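Local coordinates for cellulose-binding protein (Saccharophagus degradans, PDB 2YHG) that probably binds cellulose or related polysaccharides and, through the nucleoside hydrolase-like part of this C-terminal fragment, may hydrolyse glycosyl bonds, at residues S46-Q50 with T245-L249; N110-Q114 with K126-S131; G116-G120 with Q188-W194; P336-A342 with A428-V432. All blocks are in the same frame, centred on the assembly; numbering follows the deposited sequence.

Interaction 1 of 4, residues S46-Q50 with T245-L249; sequences SLVRQ and TPAFL
Phe248 pushes its ring against the helix 42-52 between Ser46, Arg49 and Gln50. In this nucleoside hydrolase-like domain, helix 42-52 makes the crossover between the adjacent parallel strands 30-35 and 58-64, and the short helix 246-249 is brought up to it from almost 200 residues further on. Most of the contact is ring packing. Phe248 CG sits between its own backbone N and carbonyl carbon (chi1 57°), and this swings the ring out to the helix. Gln50 CB lies over the middle of one face, 3.7 Å from the centroid of the Phe248 ring and 11° off the normal, a CH-pi contact. The opposite face has Thr245 O above its rim, so the ring is sandwiched between the helix and its own turn. Gln50 OE1, which is hydrogen-bonded to His33, comes to 3.2 Å from Phe248 CB. Arg49 runs across at about a right angle, with CD 3.9 Å from Phe248 CE2 and NE 3.8 Å from Thr245 CG2. The polar contact across the segments is at Ser46 and Thr245. Ser46 OG and Thr245 OG1 are 2.7 Å apart, and both hydroxyls have further partners: Ser46 OG is bonded to Asp42 O, and Thr245 OG1 to Glu242. Glu242 also takes the salt bridge from Arg49 NE, which links the two sides a second time. Next to Thr245 is Asp244, a calcium ligand, and the calcium ion lies about 7 Å from the Ser46 side chain. Ser46 O, which accepts the helical bond from Gln50 N, stands 3.3 Å from Phe248 CZ.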
loop_
_atom_site.group_PDB
_atom_site.type_symbol
_atom_site.label_atom_id
_atom_site.label_comp_id
_atom_site.label_asym_id
_atom_site.label_seq_id
_atom_site.Cartn_x
_atom_site.Cartn_y
_atom_site.Cartn_z
ATOM N N SER A 46 7.381 -9.137 -5.080
ATOM C CA SER A 46 6.439 -8.080 -4.778
ATOM C C SER A 46 5.565 -7.752 -5.975
ATOM O O SER A 46 4.364 -7.520 -5.800
ATOM C CB SER A 46 7.200 -6.832 -4.316
ATOM O OG SER A 46 7.823 -7.039 -3.042
ATOM N N LEU A 47 6.149 -7.687 -7.175
ATOM C CA LEU A 47 5.339 -7.372 -8.335
ATOM C C LEU A 47 4.298 -8.461 -8.587
ATOM O O LEU A 47 3.163 -8.139 -8.941
ATOM C CB LEU A 47 6.203 -7.113 -9.547
ATOM C CG LEU A 47 5.408 -6.703 -10.798
ATOM C CD1 LEU A 47 4.544 -5.470 -10.553
ATOM C CD2 LEU A 47 6.357 -6.500 -11.987
ATOM N N VAL A 48 4.655 -9.731 -8.399
ATOM C CA VAL A 48 3.663 -10.791 -8.566
ATOM C C VAL A 48 2.487 -10.589 -7.612
ATOM O O VAL A 48 1.327 -10.675 -8.029
ATOM C CB VAL A 48 4.320 -12.173 -8.391
ATOM C CG1 VAL A 48 3.229 -13.264 -8.302
ATOM C CG2 VAL A 48 5.289 -12.462 -9.556
ATOM N N ARG A 49 2.770 -10.325 -6.340
ATOM C CA ARG A 49 1.676 -10.095 -5.399
ATOM C C ARG A 49 0.844 -8.882 -5.804
ATOM O O ARG A 49 -0.395 -8.931 -5.812
ATOM C CB ARG A 49 2.165 -9.936 -3.966
ATOM C CG ARG A 49 0.995 -9.857 -2.992
ATOM C CD ARG A 49 1.350 -9.368 -1.614
ATOM N NE ARG A 49 2.372 -10.207 -0.965
ATOM C CZ ARG A 49 2.175 -11.096 -0.006
ATOM N NH1 ARG A 49 1.008 -11.234 0.596
ATOM N NH2 ARG A 49 3.203 -11.817 0.405
ATOM N N GLN A 50 1.502 -7.787 -6.182
ATOM C CA GLN A 50 0.754 -6.601 -6.585
ATOM C C GLN A 50 -0.161 -6.953 -7.765
ATOM O O GLN A 50 -1.314 -6.475 -7.828
ATOM C CB GLN A 50 1.683 -5.457 -6.942
ATOM C CG GLN A 50 1.039 -4.248 -7.607
ATOM C CD GLN A 50 0.079 -3.460 -6.731
ATOM O OE1 GLN A 50 0.446 -2.398 -6.217
ATOM N NE2 GLN A 50 -1.136 -3.953 -6.565
ATOM N N THR A 245 6.991 -4.928 -0.357
ATOM C CA THR A 245 5.534 -5.094 -0.457
ATOM C C THR A 245 4.704 -4.164 0.434
ATOM O O THR A 245 3.631 -3.774 -0.010
ATOM C CB THR A 245 5.196 -6.576 -0.293
ATOM O OG1 THR A 245 5.598 -7.190 -1.520
ATOM C CG2 THR A 245 3.747 -6.852 0.035
ATOM N N PRO A 246 5.196 -3.727 1.591
ATOM C CA PRO A 246 4.410 -2.739 2.361
ATOM C C PRO A 246 4.058 -1.488 1.547
ATOM O O PRO A 246 3.049 -0.826 1.865
ATOM C CB PRO A 246 5.273 -2.469 3.565
ATOM C CG PRO A 246 5.948 -3.816 3.780
ATOM C CD PRO A 246 6.339 -4.230 2.378
ATOM N N ALA A 247 4.883 -1.140 0.563
ATOM C CA ALA A 247 4.662 0.039 -0.263
ATOM C C ALA A 247 3.424 -0.049 -1.148
ATOM O O ALA A 247 2.995 0.988 -1.674
ATOM C CB ALA A 247 5.895 0.321 -1.094
ATOM N N PHE A 248 2.837 -1.214 -1.339
ATOM C CA PHE A 248 1.468 -1.269 -1.848
ATOM C C PHE A 248 0.463 -1.816 -0.866
ATOM O O PHE A 248 -0.717 -1.472 -0.985
ATOM C CB PHE A 248 1.315 -1.981 -3.216
ATOM C CG PHE A 248 1.815 -3.376 -3.252
ATOM C CD1 PHE A 248 3.150 -3.639 -3.529
ATOM C CD2 PHE A 248 0.950 -4.460 -3.109
ATOM C CE1 PHE A 248 3.617 -4.938 -3.606
ATOM C CE2 PHE A 248 1.428 -5.754 -3.128
ATOM C CZ PHE A 248 2.767 -5.982 -3.409
ATOM N N LEU A 249 0.847 -2.589 0.133
ATOM C CA LEU A 249 -0.149 -3.022 1.106
ATOM C C LEU A 249 -0.725 -1.819 1.843
ATOM O O LEU A 249 -1.876 -1.885 2.311
ATOM C CB LEU A 249 0.423 -4.024 2.114
ATOM C CG LEU A 249 0.949 -5.323 1.531
ATOM C CD1 LEU A 249 1.311 -6.260 2.695
ATOM C CD2 LEU A 249 -0.061 -5.961 0.580
#

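Interaction 2 of 4, residues N110-Q114 with K126-S131; sequences NVMGQ and KDSAGS
Gly113 and Gly130 bring the two backbones within 4.3 Å, CA to CA, and just there Gly130 N donates to Met112 O at 2.8 Å, a bent bond (142° at the hydrogen) that reaches the carbonyl tilted out of its plane. Without a side chain on Gly130, the first turn of the helix can lie this close to the end of the strand. Beside it, Val111 CB meets Ala129 CB at 3.8 Å, while Val111 CG2 leans over Gly130 CA. Strand 110-112 is an edge of the parallel sheet, and helix 129-139 is the helix of the beta-alpha-beta crossover that carries the chain past two strands to 146-150. The helix starts with a capping box: Ser131 N donates to Ser128 OG and Ser128 N to Ser131 OG. Ser128 OG spends its own proton on Gln114 OE1, 2.7 Å away, so the N-cap is tied to the loop leaving the strand. Gln114 folds back through a bend at chi2 (-46°), which lets its amide grip with both ends. On the nitrogen side, NE2 points nearly straight at Lys126 O (2.9 Å, 169°), which lies in the amide plane, and NE2 also bonds Asp121 O.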
loop_
_atom_site.group_PDB
_atom_site.type_symbol
_atom_site.label_atom_id
_atom_site.label_comp_id
_atom_site.label_asym_id
_atom_site.label_seq_id
_atom_site.Cartn_x
_atom_site.Cartn_y
_atom_site.Cartn_z
ATOM N N ASN A 110 4.595 -0.035 -18.392
ATOM C CA ASN A 110 5.853 -0.709 -18.100
ATOM C C ASN A 110 6.945 0.055 -18.809
ATOM O O ASN A 110 7.172 -0.137 -20.022
ATOM C CB ASN A 110 5.727 -2.147 -18.618
ATOM C CG ASN A 110 7.035 -2.895 -18.648
ATOM O OD1 ASN A 110 8.029 -2.475 -18.046
ATOM N ND2 ASN A 110 7.055 -4.009 -19.379
ATOM N N VAL A 111 7.662 0.908 -18.076
ATOM C CA VAL A 111 8.598 1.842 -18.670
ATOM C C VAL A 111 9.863 1.972 -17.834
ATOM O O VAL A 111 9.855 1.624 -16.644
ATOM C CB VAL A 111 7.967 3.245 -18.915
ATOM C CG1 VAL A 111 6.700 3.144 -19.791
ATOM C CG2 VAL A 111 7.650 3.971 -17.592
ATOM N N MET A 112 10.903 2.533 -18.443
ATOM C CA MET A 112 12.124 2.850 -17.755
ATOM C C MET A 112 12.035 4.170 -17.023
ATOM O O MET A 112 11.582 5.165 -17.581
ATOM C CB MET A 112 13.269 2.921 -18.739
ATOM C CG MET A 112 13.623 1.603 -19.399
ATOM S SD MET A 112 14.204 0.313 -18.294
ATOM C CE MET A 112 15.726 1.008 -17.693
ATOM N N GLY A 113 12.573 4.203 -15.821
ATOM C CA GLY A 113 12.840 5.409 -15.061
ATOM C C GLY A 113 14.285 5.820 -15.181
ATOM O O GLY A 113 14.937 5.593 -16.201
ATOM N N GLN A 114 14.823 6.420 -14.122
ATOM C CA GLN A 114 16.229 6.854 -14.187
ATOM C C GLN A 114 17.114 5.614 -14.305
ATOM O O GLN A 114 16.911 4.610 -13.592
ATOM C CB GLN A 114 16.648 7.647 -12.962
ATOM C CG GLN A 114 15.737 8.820 -12.602
ATOM C CD GLN A 114 15.360 9.669 -13.798
ATOM O OE1 GLN A 114 14.241 9.596 -14.297
ATOM N NE2 GLN A 114 16.282 10.469 -14.277
ATOM N N LYS A 126 17.820 14.841 -18.163
ATOM C CA LYS A 126 17.740 13.517 -17.553
ATOM C C LYS A 126 16.313 13.014 -17.395
ATOM O O LYS A 126 16.056 12.082 -16.644
ATOM C CB LYS A 126 18.522 13.500 -16.238
ATOM C CG LYS A 126 19.967 13.880 -16.471
ATOM C CD LYS A 126 20.846 13.714 -15.259
ATOM C CE LYS A 126 22.305 13.948 -15.618
ATOM N NZ LYS A 126 23.202 13.919 -14.447
ATOM N N ASP A 127 15.375 13.550 -18.163
ATOM C CA ASP A 127 14.028 12.989 -18.088
ATOM C C ASP A 127 14.019 11.527 -18.537
ATOM O O ASP A 127 14.774 11.139 -19.463
ATOM C CB ASP A 127 13.070 13.730 -19.012
ATOM C CG ASP A 127 12.740 15.125 -18.570
ATOM O OD1 ASP A 127 12.856 15.487 -17.379
ATOM O OD2 ASP A 127 12.205 15.869 -19.461
ATOM N N SER A 128 13.126 10.744 -17.955
ATOM C CA SER A 128 12.863 9.406 -18.395
ATOM C C SER A 128 11.403 9.231 -18.744
ATOM O O SER A 128 10.539 10.042 -18.369
ATOM C CB SER A 128 13.276 8.391 -17.322
ATOM O OG SER A 128 12.543 8.591 -16.122
ATOM N N ALA A 129 11.087 8.112 -19.395
ATOM C CA ALA A 129 9.687 7.750 -19.580
ATOM C C ALA A 129 8.974 7.716 -18.238
ATOM O O ALA A 129 7.851 8.191 -18.102
ATOM C CB ALA A 129 9.557 6.446 -20.327
ATOM N N GLY A 130 9.631 7.158 -17.231
ATOM C CA GLY A 130 9.014 7.048 -15.923
ATOM C C GLY A 130 8.805 8.371 -15.218
ATOM O O GLY A 130 7.767 8.595 -14.604
ATOM N N SER A 131 9.774 9.285 -15.300
ATOM C CA SER A 131 9.604 10.560 -14.648
ATOM C C SER A 131 8.478 11.333 -15.315
ATOM O O SER A 131 7.660 11.942 -14.651
ATOM C CB SER A 131 10.923 11.348 -14.571
ATOM O OG SER A 131 11.423 11.727 -15.831
#

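Interaction 3 of 4, residues G116-G120 with Q188-W194; sequences GYGMG and QDNAGTW
Met119 sets its terminal methyl squarely on the indole of Trp194: CE is 3.4 Å from the centroid of the five-membered ring and only 9° off its normal. The sulfur follows obliquely, SD 4.1 Å from that centroid, giving a Met-aromatic contact on top of the CH-pi one. Bends at chi2 and chi3 (-59° and -69°) curl the methionine so that SD also rests on Ala191 CB, 3.6 Å away. At its other end Met119 is fixed by its backbone. Its N donates to Asn190 OD1 at 2.7 Å, close to straight and on a lone pair in the carbonyl plane; Asn190 was built in two conformers, so this bond belongs to the one described. The same amide reaches Gly120 N through a water that accepts from Asn190 ND2. Asp189 is the N-cap of helix 190-198: its OD1 takes Gly192 N and, weakly, Ala191 N, as well as Cys154 N from a neighbouring loop. Its OD2 receives a water that in turn accepts from Gly118 N, a bridge between cap and loop. Tyr117 slides past Asp189, CE1 3.4 Å from Asp189 CB, with Gln188 O at the ring edge, and its OH is bonded to Glu287. The Gln188 side chain comes within about 4 Å of the calcium ion that Asp36, Asp43, Trp151 and Asp244 bind. The loop following edge strand 110-112 thus folds over the start of helix 190-198, which follows strand 180-185, while helix 155-167 packs against Ala191 and Trp194 from alongside.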
loop_
_atom_site.group_PDB
_atom_site.type_symbol
_atom_site.label_atom_id
_atom_site.label_comp_id
_atom_site.label_asym_id
_atom_site.label_seq_id
_atom_site.Cartn_x
_atom_site.Cartn_y
_atom_site.Cartn_z
ATOM N N GLY A 116 20.535 5.748 -13.886
ATOM C CA GLY A 116 21.663 5.922 -12.990
ATOM C C GLY A 116 21.212 6.234 -11.593
ATOM O O GLY A 116 20.011 6.331 -11.305
ATOM N N TYR A 117 22.185 6.410 -10.694
ATOM C CA TYR A 117 21.930 6.429 -9.265
ATOM C C TYR A 117 21.670 7.817 -8.674
ATOM O O TYR A 117 22.426 8.762 -8.887
ATOM C CB TYR A 117 23.128 5.805 -8.535
ATOM C CG TYR A 117 23.030 5.967 -7.039
ATOM C CD1 TYR A 117 22.090 5.252 -6.307
ATOM C CD2 TYR A 117 23.809 6.878 -6.359
ATOM C CE1 TYR A 117 21.916 5.467 -4.936
ATOM C CE2 TYR A 117 23.665 7.101 -4.994
ATOM C CZ TYR A 117 22.679 6.421 -4.302
ATOM O OH TYR A 117 22.429 6.660 -2.959
ATOM N N GLY A 118 20.623 7.897 -7.864
ATOM C CA GLY A 118 20.417 8.989 -6.957
ATOM C C GLY A 118 20.296 10.335 -7.648
ATOM O O GLY A 118 19.887 10.434 -8.804
ATOM N N MET A 119 20.610 11.393 -6.902
ATOM C CA MET A 119 20.579 12.737 -7.457
ATOM C C MET A 119 21.615 12.906 -8.565
ATOM O O MET A 119 21.516 13.853 -9.340
ATOM C CB MET A 119 20.786 13.785 -6.367
ATOM C CG MET A 119 19.615 13.895 -5.397
ATOM S SD MET A 119 18.017 14.316 -6.190
ATOM C CE MET A 119 18.296 15.997 -6.687
ATOM N N GLY A 120 22.583 12.011 -8.682
ATOM C CA GLY A 120 23.516 12.052 -9.800
ATOM C C GLY A 120 22.883 11.735 -11.134
ATOM O O GLY A 120 23.514 11.975 -12.160
ATOM N N GLN A 188 16.985 4.166 -0.177
ATOM C CA GLN A 188 17.922 3.492 -1.039
ATOM C C GLN A 188 18.519 4.419 -2.091
ATOM O O GLN A 188 19.258 3.964 -2.952
ATOM C CB GLN A 188 17.301 2.262 -1.684
ATOM C CG GLN A 188 16.854 1.238 -0.647
ATOM C CD GLN A 188 16.114 0.111 -1.302
ATOM O OE1 GLN A 188 16.699 -0.622 -2.094
ATOM N NE2 GLN A 188 14.834 -0.042 -1.011
ATOM N N ASP A 189 18.262 5.711 -1.990
ATOM C CA ASP A 189 19.091 6.688 -2.644
ATOM C C ASP A 189 18.944 8.010 -1.943
ATOM O O ASP A 189 18.076 8.227 -1.098
ATOM C CB ASP A 189 18.894 6.774 -4.170
ATOM C CG ASP A 189 17.598 7.415 -4.646
ATOM O OD1 ASP A 189 16.821 7.943 -3.824
ATOM O OD2 ASP A 189 17.382 7.374 -5.888
ATOM N N ASN A 190 19.829 8.944 -2.307
ATOM C CA ASN A 190 19.853 10.280 -1.728
ATOM C C ASN A 190 18.767 11.185 -2.311
ATOM O O ASN A 190 18.520 12.263 -1.783
ATOM C CB ASN A 190 21.257 10.880 -1.895
ATOM C CG ASN A 190 21.722 10.858 -3.321
ATOM O OD1 ASN A 190 21.022 11.385 -4.190
ATOM N ND2 ASN A 190 22.936 10.349 -3.559
ATOM N N ALA A 191 18.072 10.743 -3.365
ATOM C CA ALA A 191 17.040 11.541 -4.008
ATOM C C ALA A 191 15.766 11.584 -3.187
ATOM O O ALA A 191 15.071 12.594 -3.176
ATOM C CB ALA A 191 16.770 11.038 -5.415
ATOM N N GLY A 192 15.437 10.502 -2.492
ATOM C CA GLY A 192 14.316 10.562 -1.563
ATOM C C GLY A 192 14.570 11.575 -0.480
ATOM O O GLY A 192 13.688 12.341 -0.098
ATOM N N THR A 193 15.779 11.593 0.049
ATOM C CA THR A 193 16.143 12.560 1.089
ATOM C C THR A 193 16.069 13.988 0.546
ATOM O O THR A 193 15.553 14.884 1.228
ATOM C CB THR A 193 17.521 12.242 1.668
ATOM O OG1 THR A 193 17.614 10.814 1.820
ATOM C CG2 THR A 193 17.690 12.946 2.972
ATOM N N TRP A 194 16.551 14.192 -0.678
ATOM C CA TRP A 194 16.447 15.489 -1.328
ATOM C C TRP A 194 14.982 15.943 -1.403
ATOM O O TRP A 194 14.656 17.103 -1.120
ATOM C CB TRP A 194 17.064 15.426 -2.714
ATOM C CG TRP A 194 16.988 16.705 -3.477
ATOM C CD1 TRP A 194 17.885 17.747 -3.455
ATOM C CD2 TRP A 194 16.000 17.052 -4.435
ATOM N NE1 TRP A 194 17.484 18.744 -4.304
ATOM C CE2 TRP A 194 16.331 18.344 -4.927
ATOM C CE3 TRP A 194 14.925 16.375 -5.003
ATOM C CZ2 TRP A 194 15.575 18.981 -5.906
ATOM C CZ3 TRP A 194 14.200 16.996 -6.013
ATOM C CH2 TRP A 194 14.520 18.295 -6.444
HETATM O O HOH W 1 18.912 5.623 -7.389
HETATM O O HOH W 2 23.966 10.707 -6.326
#

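Interaction 4 of 4, residues P336-A342 with A428-V432; sequences PVVNNDA and AYRRV
Arg430 and Val338 run past each other in opposite directions, so Val338 CG2 lies against the aliphatic arm (3.8 Å from Arg430 CG) and over one face of the guanidinium. Successive bends at chi2 and chi3 (74° and 62°) fold the arginine over this valine, in the one described of its two deposited conformers. Its end-on nitrogens then close on a single oxygen: Arg430 NH1 is 2.9 Å and NH2 3.0 Å from Asp341 O. That oxygen lies in the guanidinium plane, yet NH1 stands well above the carbonyl plane. Asp341 O also takes Val338 N, the partner of the Asp341 N to Val338 O bond that closes the type I' turn, so one carbonyl oxygen serves three donors. The Asp341 side chain crosses that of Arg430 at about a right angle, its carboxylate turned 53° from the guanidinium plane; OD1 is 3.8 Å from Arg430 NH1, a long salt bridge of charges alone, and bonds Asn343 N. At the other end Pro336 CG packs on Ala428 CB at 3.7 Å. Strand 427-436 runs inside the mixed sheet of the C-terminal beta domain between 411-420 and edge strand 347-351, and the loop from helix 308-323 lies over its side, with Met347 and Leu416 touching Val338.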
loop_
_atom_site.group_PDB
_atom_site.type_symbol
_atom_site.label_atom_id
_atom_site.label_comp_id
_atom_site.label_asym_id
_atom_site.label_seq_id
_atom_site.Cartn_x
_atom_site.Cartn_y
_atom_site.Cartn_z
ATOM N N PRO A 336 -18.189 -6.054 3.774
ATOM C CA PRO A 336 -18.738 -5.440 4.983
ATOM C C PRO A 336 -19.811 -4.416 4.681
ATOM O O PRO A 336 -19.708 -3.646 3.729
ATOM C CB PRO A 336 -17.558 -4.694 5.605
ATOM C CG PRO A 336 -16.413 -5.107 4.903
ATOM C CD PRO A 336 -16.789 -5.671 3.564
ATOM N N VAL A 337 -20.784 -4.340 5.579
ATOM C CA VAL A 337 -21.752 -3.251 5.641
ATOM C C VAL A 337 -21.885 -2.857 7.099
ATOM O O VAL A 337 -21.921 -3.747 7.937
ATOM C CB VAL A 337 -23.121 -3.714 5.072
ATOM C CG1 VAL A 337 -24.170 -2.624 5.260
ATOM C CG2 VAL A 337 -22.972 -4.123 3.595
ATOM N N VAL A 338 -21.881 -1.557 7.399
ATOM C CA VAL A 338 -22.086 -1.072 8.754
ATOM C C VAL A 338 -23.186 -0.016 8.710
ATOM O O VAL A 338 -23.098 0.943 7.987
ATOM C CB VAL A 338 -20.804 -0.492 9.351
ATOM C CG1 VAL A 338 -21.081 0.096 10.729
ATOM C CG2 VAL A 338 -19.726 -1.570 9.429
ATOM N N ASN A 339 -24.227 -0.236 9.505
ATOM C CA ASN A 339 -25.359 0.663 9.596
ATOM C C ASN A 339 -25.891 1.006 8.202
ATOM O O ASN A 339 -26.131 2.162 7.895
ATOM C CB ASN A 339 -25.018 1.903 10.410
ATOM C CG ASN A 339 -24.822 1.583 11.882
ATOM O OD1 ASN A 339 -25.061 0.471 12.330
ATOM N ND2 ASN A 339 -24.352 2.557 12.650
ATOM N N ASN A 340 -26.012 -0.029 7.370
ATOM C CA ASN A 340 -26.519 0.080 5.987
ATOM C C ASN A 340 -25.650 0.925 5.069
ATOM O O ASN A 340 -26.080 1.313 3.990
ATOM C CB ASN A 340 -27.952 0.610 5.968
ATOM C CG ASN A 340 -28.909 -0.285 6.732
ATOM O OD1 ASN A 340 -28.805 -1.518 6.702
ATOM N ND2 ASN A 340 -29.822 0.334 7.463
ATOM N N ASP A 341 -24.392 1.121 5.438
ATOM C CA ASP A 341 -23.443 1.851 4.627
ATOM C C ASP A 341 -22.463 0.831 4.047
ATOM O O ASP A 341 -21.734 0.160 4.789
ATOM C CB ASP A 341 -22.723 2.885 5.489
ATOM C CG ASP A 341 -21.749 3.744 4.710
ATOM O OD1 ASP A 341 -21.125 3.227 3.771
ATOM O OD2 ASP A 341 -21.485 4.893 5.144
ATOM N N ALA A 342 -22.546 0.623 2.729
ATOM C CA ALA A 342 -21.765 -0.379 2.045
ATOM C C ALA A 342 -20.499 0.199 1.387
ATOM O O ALA A 342 -19.793 -0.527 0.702
ATOM C CB ALA A 342 -22.621 -1.083 1.011
ATOM N N ALA A 428 -12.114 -8.938 5.726
ATOM C CA ALA A 428 -12.444 -7.607 5.238
ATOM C C ALA A 428 -12.621 -6.677 6.425
ATOM O O ALA A 428 -12.745 -7.126 7.567
ATOM C CB ALA A 428 -13.702 -7.615 4.377
ATOM N N TYR A 429 -12.575 -5.378 6.158
ATOM C CA TYR A 429 -12.495 -4.377 7.215
ATOM C C TYR A 429 -13.440 -3.235 6.974
ATOM O O TYR A 429 -13.613 -2.785 5.847
ATOM C CB TYR A 429 -11.076 -3.790 7.253
ATOM C CG TYR A 429 -9.988 -4.816 7.422
ATOM C CD1 TYR A 429 -9.739 -5.400 8.638
ATOM C CD2 TYR A 429 -9.246 -5.265 6.326
ATOM C CE1 TYR A 429 -8.750 -6.362 8.771
ATOM C CE2 TYR A 429 -8.237 -6.185 6.457
ATOM C CZ TYR A 429 -7.995 -6.724 7.682
ATOM O OH TYR A 429 -6.947 -7.626 7.811
ATOM N N ARG A 430 -13.929 -2.651 8.073
ATOM C CA ARG A 430 -14.496 -1.313 8.054
ATOM C C ARG A 430 -14.092 -0.570 9.317
ATOM O O ARG A 430 -14.485 -0.958 10.413
ATOM C CB ARG A 430 -16.018 -1.311 7.946
ATOM C CG ARG A 430 -16.614 0.100 7.970
ATOM C CD ARG A 430 -16.363 0.831 6.653
ATOM N NE ARG A 430 -17.013 0.121 5.544
ATOM C CZ ARG A 430 -18.335 0.043 5.366
ATOM N NH1 ARG A 430 -19.153 0.852 6.013
ATOM N NH2 ARG A 430 -18.852 -0.777 4.465
ATOM N N ARG A 431 -13.327 0.497 9.170
ATOM C CA ARG A 431 -13.049 1.408 10.241
ATOM C C ARG A 431 -14.126 2.457 10.343
ATOM O O ARG A 431 -14.532 3.044 9.356
ATOM C CB ARG A 431 -11.676 2.074 10.047
ATOM C CG ARG A 431 -11.249 2.897 11.270
ATOM C CD ARG A 431 -9.975 3.692 11.027
ATOM N NE ARG A 431 -8.888 2.804 10.635
ATOM C CZ ARG A 431 -7.661 2.751 11.144
ATOM N NH1 ARG A 431 -7.291 3.481 12.170
ATOM N NH2 ARG A 431 -6.799 1.940 10.565
ATOM N N VAL A 432 -14.571 2.686 11.575
ATOM C CA VAL A 432 -15.489 3.746 11.935
ATOM C C VAL A 432 -14.731 4.733 12.809
ATOM O O VAL A 432 -14.312 4.399 13.921
ATOM C CB VAL A 432 -16.721 3.217 12.669
ATOM C CG1 VAL A 432 -17.711 4.350 12.885
ATOM C CG2 VAL A 432 -17.386 2.097 11.864
#

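In the fold
From the N terminus, helix 42-52 comes first, and interaction 1 joins it to 245-249, enclosing most of the nucleoside hydrolase-like domain in one long loop. Interactions 2 and 3 both fall within that loop. Interaction 2 closes a short one, from edge strand 110-112 to the start of helix 129-139; interaction 3 begins inside it, at 116-120, and ends outside, at helix 190-198, so the two cross. They also touch, Lys126 NZ probably bonding Gly120 O, and so the loops at one end of the parallel sheet are joined together. Interaction 4 follows in series, its centre about 40 Å from those of interactions 2 and 3, and closes 336-342 onto 428-432 in the C-terminal beta domain.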